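Local coordinates for outer membrane protein OMP121 (Bacteroides thetaiotaomicron, PDB 5FQ8), which probably imports nutrients across the outer membrane as a TonB-dependent transporter, a beta barrel closed from within by a plug domain, at residues Y293-R298 with S310-A315; R383-Q389 with Y402-T408; Y229-K234 with N350-N354. One frame throughout, in Å; residues are numbered along the deposited sequence.

Interaction 1: Y293-R298 with S310-A315; sequences YTFSAR and SSLNYA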
loop_
_atom_site.group_PDB
_atom_site.type_symbol
_atom_site.label_atom_id
_atom_site.label_comp_id
_atom_site.label_asym_id
_atom_site.label_seq_id
_atom_site.Cartn_x
_atom_site.Cartn_y
_atom_site.Cartn_z
ATOM N N TYR B 293 23.313 12.560 -12.996
ATOM C CA TYR B 293 23.805 12.245 -14.335
ATOM C C TYR B 293 22.952 13.003 -15.335
ATOM O O TYR B 293 21.727 12.965 -15.252
ATOM C CB TYR B 293 23.729 10.756 -14.664
ATOM C CG TYR B 293 24.644 9.814 -13.918
ATOM C CD1 TYR B 293 24.247 9.240 -12.730
ATOM C CD2 TYR B 293 25.873 9.448 -14.432
ATOM C CE1 TYR B 293 25.055 8.365 -12.051
ATOM C CE2 TYR B 293 26.690 8.571 -13.758
ATOM C CZ TYR B 293 26.273 8.033 -12.565
ATOM O OH TYR B 293 27.067 7.156 -11.869
ATOM N N THR B 294 23.581 13.677 -16.279
ATOM C CA THR B 294 22.858 14.299 -17.377
ATOM C C THR B 294 23.503 13.926 -18.698
ATOM O O THR B 294 24.669 13.552 -18.748
ATOM C CB THR B 294 22.836 15.817 -17.263
ATOM O OG1 THR B 294 24.163 16.337 -17.462
ATOM C CG2 THR B 294 22.335 16.217 -15.905
ATOM N N PHE B 295 22.716 14.023 -19.765
ATOM C CA PHE B 295 23.199 13.881 -21.124
ATOM C C PHE B 295 22.420 14.850 -21.987
ATOM O O PHE B 295 21.217 14.986 -21.811
ATOM C CB PHE B 295 23.035 12.457 -21.644
ATOM C CG PHE B 295 23.608 12.253 -23.013
ATOM C CD1 PHE B 295 24.949 11.960 -23.170
ATOM C CD2 PHE B 295 22.815 12.381 -24.142
ATOM C CE1 PHE B 295 25.483 11.791 -24.409
ATOM C CE2 PHE B 295 23.345 12.211 -25.383
ATOM C CZ PHE B 295 24.683 11.913 -25.521
ATOM N N SER B 296 23.101 15.541 -22.895
ATOM C CA SER B 296 22.453 16.520 -23.756
ATOM C C SER B 296 23.002 16.434 -25.170
ATOM O O SER B 296 24.137 16.023 -25.388
ATOM C CB SER B 296 22.633 17.935 -23.228
ATOM O OG SER B 296 22.080 18.873 -24.130
ATOM N N ALA B 297 22.174 16.819 -26.128
ATOM C CA ALA B 297 22.556 16.821 -27.528
ATOM C C ALA B 297 21.755 17.916 -28.194
ATOM O O ALA B 297 20.530 17.877 -28.167
ATOM C CB ALA B 297 22.292 15.475 -28.181
ATOM N N ARG B 298 22.435 18.900 -28.755
ATOM C CA ARG B 298 21.784 20.071 -29.305
ATOM C C ARG B 298 22.358 20.344 -30.677
ATOM O O ARG B 298 23.578 20.362 -30.850
ATOM C CB ARG B 298 21.973 21.278 -28.395
ATOM C CG ARG B 298 21.196 21.192 -27.134
ATOM C CD ARG B 298 21.548 22.271 -26.180
ATOM N NE ARG B 298 22.528 21.815 -25.210
ATOM C CZ ARG B 298 23.633 22.474 -24.920
ATOM N NH1 ARG B 298 23.891 23.610 -25.536
ATOM N NH2 ARG B 298 24.474 21.999 -24.022
ATOM N N SER B 310 17.114 21.469 -32.678
ATOM C CA SER B 310 16.503 20.557 -31.732
ATOM C C SER B 310 17.437 20.305 -30.567
ATOM O O SER B 310 18.645 20.173 -30.748
ATOM C CB SER B 310 16.148 19.242 -32.399
ATOM O OG SER B 310 15.913 18.279 -31.402
ATOM N N SER B 311 16.858 20.221 -29.378
ATOM C CA SER B 311 17.584 19.989 -28.138
ATOM C C SER B 311 16.884 18.870 -27.395
ATOM O O SER B 311 15.661 18.895 -27.282
ATOM C CB SER B 311 17.615 21.268 -27.291
ATOM O OG SER B 311 18.188 21.051 -26.017
ATOM N N LEU B 312 17.639 17.887 -26.907
ATOM C CA LEU B 312 17.071 16.773 -26.149
ATOM C C LEU B 312 17.982 16.415 -24.986
ATOM O O LEU B 312 19.170 16.163 -25.182
ATOM C CB LEU B 312 16.855 15.539 -27.025
ATOM C CG LEU B 312 16.019 15.684 -28.288
ATOM C CD1 LEU B 312 16.074 14.421 -29.062
ATOM C CD2 LEU B 312 14.608 15.998 -27.947
ATOM N N ASN B 313 17.418 16.345 -23.792
ATOM C CA ASN B 313 18.185 16.198 -22.568
ATOM C C ASN B 313 17.569 15.119 -21.696
ATOM O O ASN B 313 16.351 15.028 -21.597
ATOM C CB ASN B 313 18.224 17.514 -21.797
ATOM C CG ASN B 313 18.470 18.704 -22.689
ATOM O OD1 ASN B 313 19.576 19.200 -22.767
ATOM N ND2 ASN B 313 17.440 19.168 -23.367
ATOM N N TYR B 314 18.414 14.317 -21.061
ATOM C CA TYR B 314 17.999 13.308 -20.101
ATOM C C TYR B 314 18.700 13.598 -18.791
ATOM O O TYR B 314 19.873 13.973 -18.782
ATOM C CB TYR B 314 18.333 11.901 -20.601
ATOM C CG TYR B 314 18.328 10.788 -19.577
ATOM C CD1 TYR B 314 17.185 10.064 -19.321
ATOM C CD2 TYR B 314 19.481 10.426 -18.906
ATOM C CE1 TYR B 314 17.182 9.036 -18.402
ATOM C CE2 TYR B 314 19.484 9.392 -17.991
ATOM C CZ TYR B 314 18.332 8.705 -17.747
ATOM O OH TYR B 314 18.321 7.687 -16.839
ATOM N N ALA B 315 17.972 13.451 -17.691
ATOM C CA ALA B 315 18.498 13.711 -16.360
ATOM C C ALA B 315 18.159 12.549 -15.448
ATOM O O ALA B 315 17.025 12.068 -15.446
ATOM C CB ALA B 315 17.945 15.012 -15.795
#
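Phe-295 pairs with Tyr-314 and Ala-297 with Leu-312 in the antiparallel hairpin formed by strands 289-303 and 306-320, part of the wall of the TonB-dependent barrel. Backbone hydrogen bonds come first. Phe-295 N reaches Tyr-314 O at 3.0 Å, and the return bond, Tyr-314 N to Phe-295 O, has the same length. The second pair is slightly longer, with Ala-297 N to Leu-312 O at 3.2 Å. The non-hydrogen-bonded pairs alternate with these, and there CA-H groups lean on carbonyls, as Thr-294 CA does on Tyr-314 O at 3.3 Å.

Most of the polar side chains (Thr-294, Ser-296, Arg-298, Ser-311, Asn-313) share one face. Ser-296 OG, anti to its own N (chi1 176°), donates to Asn-313 OD1 at 2.9 Å, arriving from above the carbonyl plane of the amide. The same hydroxyl accepts a nearly straight bond from Arg-298 NE at 3.2 Å and lies in the plane of that guanidinium. A bend at chi3 turns the arginine chain back along its strand, and its CG rests against Ser-311 OG at 3.2 Å. Asn-313 ND2 adds a weak bond to Ser-311 OG and a firmer one to Tyr-385 O on the next strand, while Arg-298 NH2 forms a salt bridge with Asp-137 of the plug.

Mostly apolar groups occupy the other face: Phe-295, Ala-297, Leu-312 and Tyr-314. Phe-295, Leu-312 and Tyr-314 pack on the second subunit, where the ring of Tyr-314 meets that of Phe-384 of the other copy, and Leu-312 meets its own counterpart.

The chemistry is that of a barrel wall with two unlike surfaces: a polar network turned inward to the plug, and a greasy outer surface that takes part in joining two copies of the protein.

Interaction 2: R383-Q389 with Y402-T408; sequences RFYGKFQ and YRMGLDT. With KR0 (3-decanoyloxypropyl decanoate), chain K; C8E ((hydroxyethyloxy)tri(ethyloxy)octane), chain U.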
loop_
_atom_site.group_PDB
_atom_site.type_symbol
_atom_site.label_atom_id
_atom_site.label_comp_id
_atom_site.label_asym_id
_atom_site.label_seq_id
_atom_site.Cartn_x
_atom_site.Cartn_y
_atom_site.Cartn_z
ATOM N N ARG B 383 14.236 11.666 -16.144
ATOM C CA ARG B 383 13.599 12.849 -16.706
ATOM C C ARG B 383 14.093 13.107 -18.113
ATOM O O ARG B 383 15.297 13.126 -18.347
ATOM C CB ARG B 383 13.874 14.085 -15.846
ATOM C CG ARG B 383 13.358 15.369 -16.449
ATOM C CD ARG B 383 13.513 16.521 -15.491
ATOM N NE ARG B 383 12.983 17.759 -16.037
ATOM C CZ ARG B 383 13.160 18.931 -15.464
ATOM N NH1 ARG B 383 13.843 18.998 -14.342
ATOM N NH2 ARG B 383 12.668 20.030 -16.009
ATOM N N PHE B 384 13.168 13.351 -19.029
ATOM C CA PHE B 384 13.502 13.709 -20.398
ATOM C C PHE B 384 12.818 15.017 -20.760
ATOM O O PHE B 384 11.614 15.166 -20.554
ATOM C CB PHE B 384 13.088 12.600 -21.368
ATOM C CG PHE B 384 13.065 13.040 -22.788
ATOM C CD1 PHE B 384 14.233 13.121 -23.514
ATOM C CD2 PHE B 384 11.886 13.410 -23.391
ATOM C CE1 PHE B 384 14.225 13.544 -24.824
ATOM C CE2 PHE B 384 11.868 13.845 -24.700
ATOM C CZ PHE B 384 13.041 13.916 -25.420
ATOM N N TYR B 385 13.578 15.964 -21.297
ATOM C CA TYR B 385 12.974 17.191 -21.783
ATOM C C TYR B 385 13.688 17.624 -23.047
ATOM O O TYR B 385 14.803 17.195 -23.318
ATOM C CB TYR B 385 12.994 18.299 -20.726
ATOM C CG TYR B 385 14.350 18.745 -20.267
ATOM C CD1 TYR B 385 15.058 18.026 -19.327
ATOM C CD2 TYR B 385 14.907 19.913 -20.750
ATOM C CE1 TYR B 385 16.294 18.449 -18.902
ATOM C CE2 TYR B 385 16.133 20.338 -20.337
ATOM C CZ TYR B 385 16.828 19.608 -19.412
ATOM O OH TYR B 385 18.062 20.033 -18.988
ATOM N N GLY B 386 13.029 18.463 -23.836
ATOM C CA GLY B 386 13.685 18.989 -25.016
ATOM C C GLY B 386 12.796 19.936 -25.791
ATOM O O GLY B 386 11.724 20.313 -25.331
ATOM N N LYS B 387 13.267 20.317 -26.976
ATOM C CA LYS B 387 12.474 21.195 -27.821
ATOM C C LYS B 387 12.784 20.949 -29.286
ATOM O O LYS B 387 13.794 20.347 -29.631
ATOM C CB LYS B 387 12.713 22.661 -27.475
ATOM C CG LYS B 387 13.955 23.237 -28.069
ATOM C CD LYS B 387 13.702 24.650 -28.521
ATOM C CE LYS B 387 14.816 25.163 -29.406
ATOM N NZ LYS B 387 14.678 26.612 -29.703
ATOM N N PHE B 388 11.869 21.406 -30.133
ATOM C CA PHE B 388 12.044 21.470 -31.575
ATOM C C PHE B 388 11.632 22.857 -32.028
ATOM O O PHE B 388 10.564 23.343 -31.662
ATOM C CB PHE B 388 11.218 20.418 -32.318
ATOM C CG PHE B 388 11.199 20.608 -33.820
ATOM C CD1 PHE B 388 12.208 20.087 -34.605
ATOM C CD2 PHE B 388 10.178 21.300 -34.440
ATOM C CE1 PHE B 388 12.203 20.251 -35.964
ATOM C CE2 PHE B 388 10.177 21.478 -35.807
ATOM C CZ PHE B 388 11.188 20.949 -36.569
ATOM N N GLN B 389 12.463 23.486 -32.835
ATOM C CA GLN B 389 12.152 24.805 -33.348
ATOM C C GLN B 389 12.360 24.815 -34.845
ATOM O O GLN B 389 13.359 24.289 -35.335
ATOM C CB GLN B 389 13.010 25.873 -32.693
ATOM C CG GLN B 389 12.558 27.250 -33.023
ATOM C CD GLN B 389 13.322 28.277 -32.263
ATOM O OE1 GLN B 389 13.155 28.423 -31.056
ATOM N NE2 GLN B 389 14.193 28.991 -32.956
ATOM N N TYR B 402 8.015 28.058 -35.245
ATOM C CA TYR B 402 7.290 27.068 -34.470
ATOM C C TYR B 402 8.247 26.458 -33.466
ATOM O O TYR B 402 9.326 25.992 -33.834
ATOM C CB TYR B 402 6.690 25.975 -35.356
ATOM C CG TYR B 402 6.116 24.822 -34.553
ATOM C CD1 TYR B 402 5.054 25.017 -33.684
ATOM C CD2 TYR B 402 6.645 23.545 -34.658
ATOM C CE1 TYR B 402 4.540 23.981 -32.948
ATOM C CE2 TYR B 402 6.134 22.510 -33.926
ATOM C CZ TYR B 402 5.082 22.733 -33.078
ATOM O OH TYR B 402 4.568 21.697 -32.348
ATOM N N ARG B 403 7.857 26.467 -32.205
ATOM C CA ARG B 403 8.665 25.885 -31.148
ATOM C C ARG B 403 7.769 25.051 -30.254
ATOM O O ARG B 403 6.664 25.470 -29.916
ATOM C CB ARG B 403 9.354 26.963 -30.345
ATOM C CG ARG B 403 10.024 26.469 -29.103
ATOM C CD ARG B 403 10.265 27.635 -28.174
ATOM N NE ARG B 403 10.879 28.730 -28.906
ATOM C CZ ARG B 403 10.693 30.011 -28.630
ATOM N NH1 ARG B 403 9.897 30.362 -27.634
ATOM N NH2 ARG B 403 11.298 30.934 -29.363
ATOM N N MET B 404 8.242 23.869 -29.889
ATOM C CA MET B 404 7.466 22.911 -29.119
ATOM C C MET B 404 8.362 22.315 -28.057
ATOM O O MET B 404 9.477 21.892 -28.355
ATOM C CB MET B 404 6.898 21.798 -30.007
ATOM C CG MET B 404 6.376 20.582 -29.243
ATOM S SD MET B 404 5.405 19.438 -30.239
ATOM C CE MET B 404 5.095 18.161 -29.050
ATOM N N GLY B 405 7.887 22.284 -26.823
ATOM C CA GLY B 405 8.651 21.736 -25.725
ATOM C C GLY B 405 7.923 20.572 -25.091
ATOM O O GLY B 405 6.697 20.536 -25.054
ATOM N N LEU B 406 8.699 19.611 -24.600
ATOM C CA LEU B 406 8.186 18.476 -23.854
ATOM C C LEU B 406 9.096 18.237 -22.669
ATOM O O LEU B 406 10.315 18.245 -22.824
ATOM C CB LEU B 406 8.122 17.217 -24.712
ATOM C CG LEU B 406 7.619 15.959 -24.016
ATOM C CD1 LEU B 406 6.159 15.869 -24.245
ATOM C CD2 LEU B 406 8.290 14.736 -24.542
ATOM N N ASP B 407 8.510 18.036 -21.496
ATOM C CA ASP B 407 9.258 17.738 -20.282
ATOM C C ASP B 407 8.465 16.710 -19.490
ATOM O O ASP B 407 7.318 16.966 -19.115
ATOM C CB ASP B 407 9.497 19.016 -19.471
ATOM C CG ASP B 407 10.583 18.870 -18.430
ATOM O OD1 ASP B 407 10.873 17.760 -17.977
ATOM O OD2 ASP B 407 11.149 19.900 -18.040
ATOM N N THR B 408 9.067 15.549 -19.252
ATOM C CA THR B 408 8.407 14.440 -18.581
ATOM C C THR B 408 9.371 13.820 -17.583
ATOM O O THR B 408 10.579 13.759 -17.820
ATOM C CB THR B 408 7.910 13.388 -19.591
ATOM O OG1 THR B 408 7.718 12.128 -18.945
ATOM C CG2 THR B 408 8.898 13.208 -20.709
HETATM C C1 KR0 K . -2.880 22.472 -26.371
HETATM O O1 KR0 K . -2.491 23.146 -27.565
HETATM C C2 KR0 K . -1.613 22.249 -25.573
HETATM C C3 KR0 K . -1.225 20.788 -25.567
HETATM C C4 KR0 K . -0.327 17.235 -30.491
HETATM O O4 KR0 K . -0.703 20.359 -26.820
HETATM C C5 KR0 K . -0.545 18.927 -27.015
HETATM C C6 KR0 K . 0.682 18.235 -31.067
HETATM C C7 KR0 K . -2.523 22.468 -28.851
HETATM C C8 KR0 K . 1.630 17.642 -32.112
HETATM O O8 KR0 K . -0.895 18.198 -26.116
HETATM C C9 KR0 K . 2.694 18.651 -32.561
HETATM O O9 KR0 K . -3.487 21.794 -29.150
HETATM C C10 KR0 K . 0.042 18.326 -28.267
HETATM C C11 KR0 K . -1.007 17.762 -29.222
HETATM C C12 KR0 K . -1.378 22.584 -29.823
HETATM C C13 KR0 K . -1.936 22.815 -31.221
HETATM C C14 KR0 K . 3.393 18.238 -33.862
HETATM C C15 KR0 K . 4.681 19.016 -34.119
HETATM C C16 KR0 K . 5.491 18.450 -35.262
HETATM C C17 KR0 K . -0.902 23.437 -32.152
HETATM C C18 KR0 K . -0.215 22.425 -33.059
HETATM C C19 KR0 K . 0.907 23.112 -33.833
HETATM C C20 KR0 K . 1.442 22.295 -35.005
HETATM C C21 KR0 K . 2.604 23.025 -35.685
HETATM C C22 KR0 K . 2.880 22.490 -37.090
HETATM C C23 KR0 K . 4.188 22.976 -37.683
HETATM C C8 C8E U . 1.613 14.102 -27.160
HETATM O O9 C8E U . 3.014 14.155 -27.031
HETATM C C10 C8E U . 3.577 14.655 -28.219
HETATM C C11 C8E U . 4.939 14.035 -28.515
HETATM O O12 C8E U . 5.690 15.012 -29.201
HETATM C C13 C8E U . 6.989 14.614 -29.565
HETATM C C14 C8E U . 7.770 15.861 -29.973
HETATM O O15 C8E U . 8.061 16.660 -28.846
HETATM C C16 C8E U . 9.062 17.608 -29.122
#
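Arg-383 grips Asp-407 across the beta hairpin of strands 376-394 and 398-417 in the barrel wall. Its CB starts 3.9 Å from Thr-408 O, and CG passes that carbonyl more closely, at 3.5 Å. With CG anti to the backbone N (chi1 174°) and the chain extended as far as NE, CD runs alongside Asp-407 OD1 at 3.8 Å. The tip then meets the carboxylate side-on: NE donates to OD1 of Asp-407 at 2.9 Å and NH2 to OD2, each carboxylate oxygen accepting on its syn lone pair, with the two flat groups only 20° apart. NH1 goes on to Gly-129 O, and Asn-110 N also donates to Asp-407 OD2, tying the salt bridge to the plug.

Farther along the same face, Gln-389 OE1 takes Arg-403 NE at 3.1 Å and Lys-387 NZ from opposite sides of the amide plane; Lys-387 NZ also bonds Asp-105 O, and Gln-389 NE2 bonds Asp-391.

On the outer face, Tyr-402 lays one ring face against the lipid KR0. Strand 306-320 flanks 376-394, strand 446-469 flanks 398-417, and Phe-384 and Phe-388 pack on the second subunit.

Interaction 3: Y229-K234 with N350-N354; sequences YNNSQK and NDPFN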
loop_
_atom_site.group_PDB
_atom_site.type_symbol
_atom_site.label_atom_id
_atom_site.label_comp_id
_atom_site.label_asym_id
_atom_site.label_seq_id
_atom_site.Cartn_x
_atom_site.Cartn_y
_atom_site.Cartn_z
ATOM N N TYR B 229 23.631 -3.933 31.516
ATOM C CA TYR B 229 23.593 -5.106 30.659
ATOM C C TYR B 229 24.335 -6.225 31.359
ATOM O O TYR B 229 25.514 -6.074 31.689
ATOM C CB TYR B 229 24.214 -4.819 29.291
ATOM C CG TYR B 229 24.499 -6.043 28.450
ATOM C CD1 TYR B 229 25.712 -6.711 28.549
ATOM C CD2 TYR B 229 23.566 -6.515 27.537
ATOM C CE1 TYR B 229 25.978 -7.819 27.781
ATOM C CE2 TYR B 229 23.825 -7.617 26.765
ATOM C CZ TYR B 229 25.033 -8.269 26.886
ATOM O OH TYR B 229 25.291 -9.378 26.108
ATOM N N ASN B 230 23.647 -7.341 31.568
ATOM C CA ASN B 230 24.248 -8.540 32.131
ATOM C C ASN B 230 24.928 -8.223 33.454
ATOM O O ASN B 230 26.056 -8.645 33.719
ATOM C CB ASN B 230 25.229 -9.168 31.149
ATOM C CG ASN B 230 25.535 -10.605 31.479
ATOM O OD1 ASN B 230 25.421 -11.027 32.628
ATOM N ND2 ASN B 230 25.915 -11.371 30.473
ATOM N N ASN B 231 24.232 -7.437 34.276
ATOM C CA ASN B 231 24.688 -7.109 35.616
ATOM C C ASN B 231 25.973 -6.290 35.572
ATOM O O ASN B 231 26.808 -6.353 36.475
ATOM C CB ASN B 231 24.867 -8.381 36.442
ATOM C CG ASN B 231 24.557 -8.174 37.880
ATOM O OD1 ASN B 231 23.787 -7.289 38.237
ATOM N ND2 ASN B 231 25.156 -8.988 38.731
ATOM N N SER B 232 26.142 -5.516 34.508
ATOM C CA SER B 232 27.310 -4.674 34.340
ATOM C C SER B 232 26.860 -3.336 33.788
ATOM O O SER B 232 25.843 -3.244 33.101
ATOM C CB SER B 232 28.328 -5.304 33.404
ATOM O OG SER B 232 27.927 -5.146 32.057
ATOM N N GLN B 233 27.629 -2.299 34.096
ATOM C CA GLN B 233 27.295 -0.949 33.681
ATOM C C GLN B 233 28.586 -0.204 33.380
ATOM O O GLN B 233 29.654 -0.557 33.880
ATOM C CB GLN B 233 26.483 -0.252 34.765
ATOM C CG GLN B 233 25.806 1.018 34.364
ATOM C CD GLN B 233 25.091 1.626 35.531
ATOM O OE1 GLN B 233 25.226 1.153 36.652
ATOM N NE2 GLN B 233 24.312 2.666 35.283
ATOM N N LYS B 234 28.490 0.825 32.547
ATOM C CA LYS B 234 29.672 1.610 32.220
ATOM C C LYS B 234 29.912 2.691 33.265
ATOM O O LYS B 234 28.979 3.241 33.852
ATOM C CB LYS B 234 29.560 2.240 30.833
ATOM C CG LYS B 234 29.999 1.322 29.713
ATOM C CD LYS B 234 29.846 1.974 28.360
ATOM C CE LYS B 234 30.314 1.064 27.247
ATOM N NZ LYS B 234 30.313 1.759 25.935
ATOM N N ASN B 350 28.821 -4.063 18.210
ATOM C CA ASN B 350 29.209 -5.252 18.950
ATOM C C ASN B 350 29.442 -4.957 20.411
ATOM O O ASN B 350 29.780 -5.869 21.166
ATOM C CB ASN B 350 30.456 -5.869 18.348
ATOM C CG ASN B 350 30.157 -6.613 17.095
ATOM O OD1 ASN B 350 29.938 -6.015 16.050
ATOM N ND2 ASN B 350 30.119 -7.932 17.186
ATOM N N ASP B 351 29.285 -3.708 20.806
ATOM C CA ASP B 351 29.238 -3.295 22.198
ATOM C C ASP B 351 27.780 -3.343 22.647
ATOM O O ASP B 351 26.976 -2.488 22.249
ATOM C CB ASP B 351 29.835 -1.902 22.355
ATOM C CG ASP B 351 29.965 -1.477 23.788
ATOM O OD1 ASP B 351 29.766 -2.304 24.695
ATOM O OD2 ASP B 351 30.284 -0.302 24.004
ATOM N N PRO B 352 27.400 -4.324 23.454
ATOM C CA PRO B 352 25.987 -4.476 23.811
ATOM C C PRO B 352 25.345 -3.199 24.270
ATOM O O PRO B 352 24.197 -2.929 23.904
ATOM C CB PRO B 352 26.033 -5.515 24.940
ATOM C CG PRO B 352 27.439 -5.518 25.420
ATOM C CD PRO B 352 28.252 -5.241 24.215
ATOM N N PHE B 353 26.078 -2.371 25.012
ATOM C CA PHE B 353 25.518 -1.138 25.532
ATOM C C PHE B 353 25.082 -0.169 24.449
ATOM O O PHE B 353 24.441 0.829 24.777
ATOM C CB PHE B 353 26.519 -0.429 26.418
ATOM C CG PHE B 353 26.849 -1.155 27.679
ATOM C CD1 PHE B 353 26.100 -0.960 28.813
ATOM C CD2 PHE B 353 27.943 -1.986 27.746
ATOM C CE1 PHE B 353 26.415 -1.599 29.981
ATOM C CE2 PHE B 353 28.267 -2.630 28.912
ATOM C CZ PHE B 353 27.502 -2.437 30.035
ATOM N N ASN B 354 25.422 -0.410 23.184
ATOM C CA ASN B 354 24.973 0.460 22.108
ATOM C C ASN B 354 23.817 -0.122 21.331
ATOM O O ASN B 354 23.249 0.578 20.487
ATOM C CB ASN B 354 26.089 0.740 21.100
ATOM C CG ASN B 354 27.251 1.449 21.694
ATOM O OD1 ASN B 354 27.122 2.243 22.604
ATOM N ND2 ASN B 354 28.416 1.161 21.174
#
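Tyr-229 and Phe-353 bring their CA atoms to 6.8 Å where a type I' turn, Tyr-229 to Ser-232, faces the short 3-10 segment 352-354. The turn closes a tight beta hairpin between strands 227-229 and 232-237; Tyr-229 and Ser-232 exchange backbone bonds, and Ser-232 OG also donates to Tyr-229 O, which therefore accepts twice. Opposite, Asn-354 N bonds Asp-351 O to close the 3-10 turn.

Phe-353 is the centre of the contact. Its ring slots between two side chains of the hairpin: Tyr-229 CB stands over one face toward the rim, and Lys-234 CG lies over the centre of the other, 4.3 Å from the centroid. Ser-232 OG comes to the ring edge, 3.4 Å from Phe-353 CZ. A first torsion of -66°, with CG beside the backbone N, sends the ring into this slot.

Lys-234, extended beyond CG, runs past the phenylalanine in the opposite direction. Its NZ forms a salt bridge with Asp-351 OD2 at 2.8 Å, on the syn lone pair of that oxygen, and a long, weak ion pair links the same nitrogen to Asp-7 of BT_2262, the neighbouring lipoprotein chain. Ser-232, Gln-233 and Lys-234 also pair antiparallel with a strand of that lipoprotein, so the small sheet continues across the interface, and Val-11 of BT_2262 packs on both Lys-234 and Phe-353.

Tyr-229, meanwhile, turns its ring to Tyr-358, edge-to-face, and offers one face to Pro-352. That CH-pi contact is well centred: Pro-352 CB sits 3.4 Å from the centroid of the Tyr-229 ring, only 8° off its normal.

In the fold
Interactions 1 and 2 are neighbouring hairpins of the barrel wall, their centres about 11 Å apart, and strands 306-320 and 376-394 join them: Ala-315 N meets Arg-383 O, and Asn-313 N meets Tyr-385 O. Both set a polar face toward the plug and an apolar one toward the second subunit, though interaction 2 is the more buried and adds a salt bridge between its strands; its Tyr-402 and Met-404 belong to a lipid pocket. Interaction 3 stands apart, its centre about 55 Å from that of interaction 1 and 61 Å from that of interaction 2. Partly buried, at the interface with the lipoprotein, it joins loop and turn through side chains, CH-pi contacts and one salt bridge instead of paired strands.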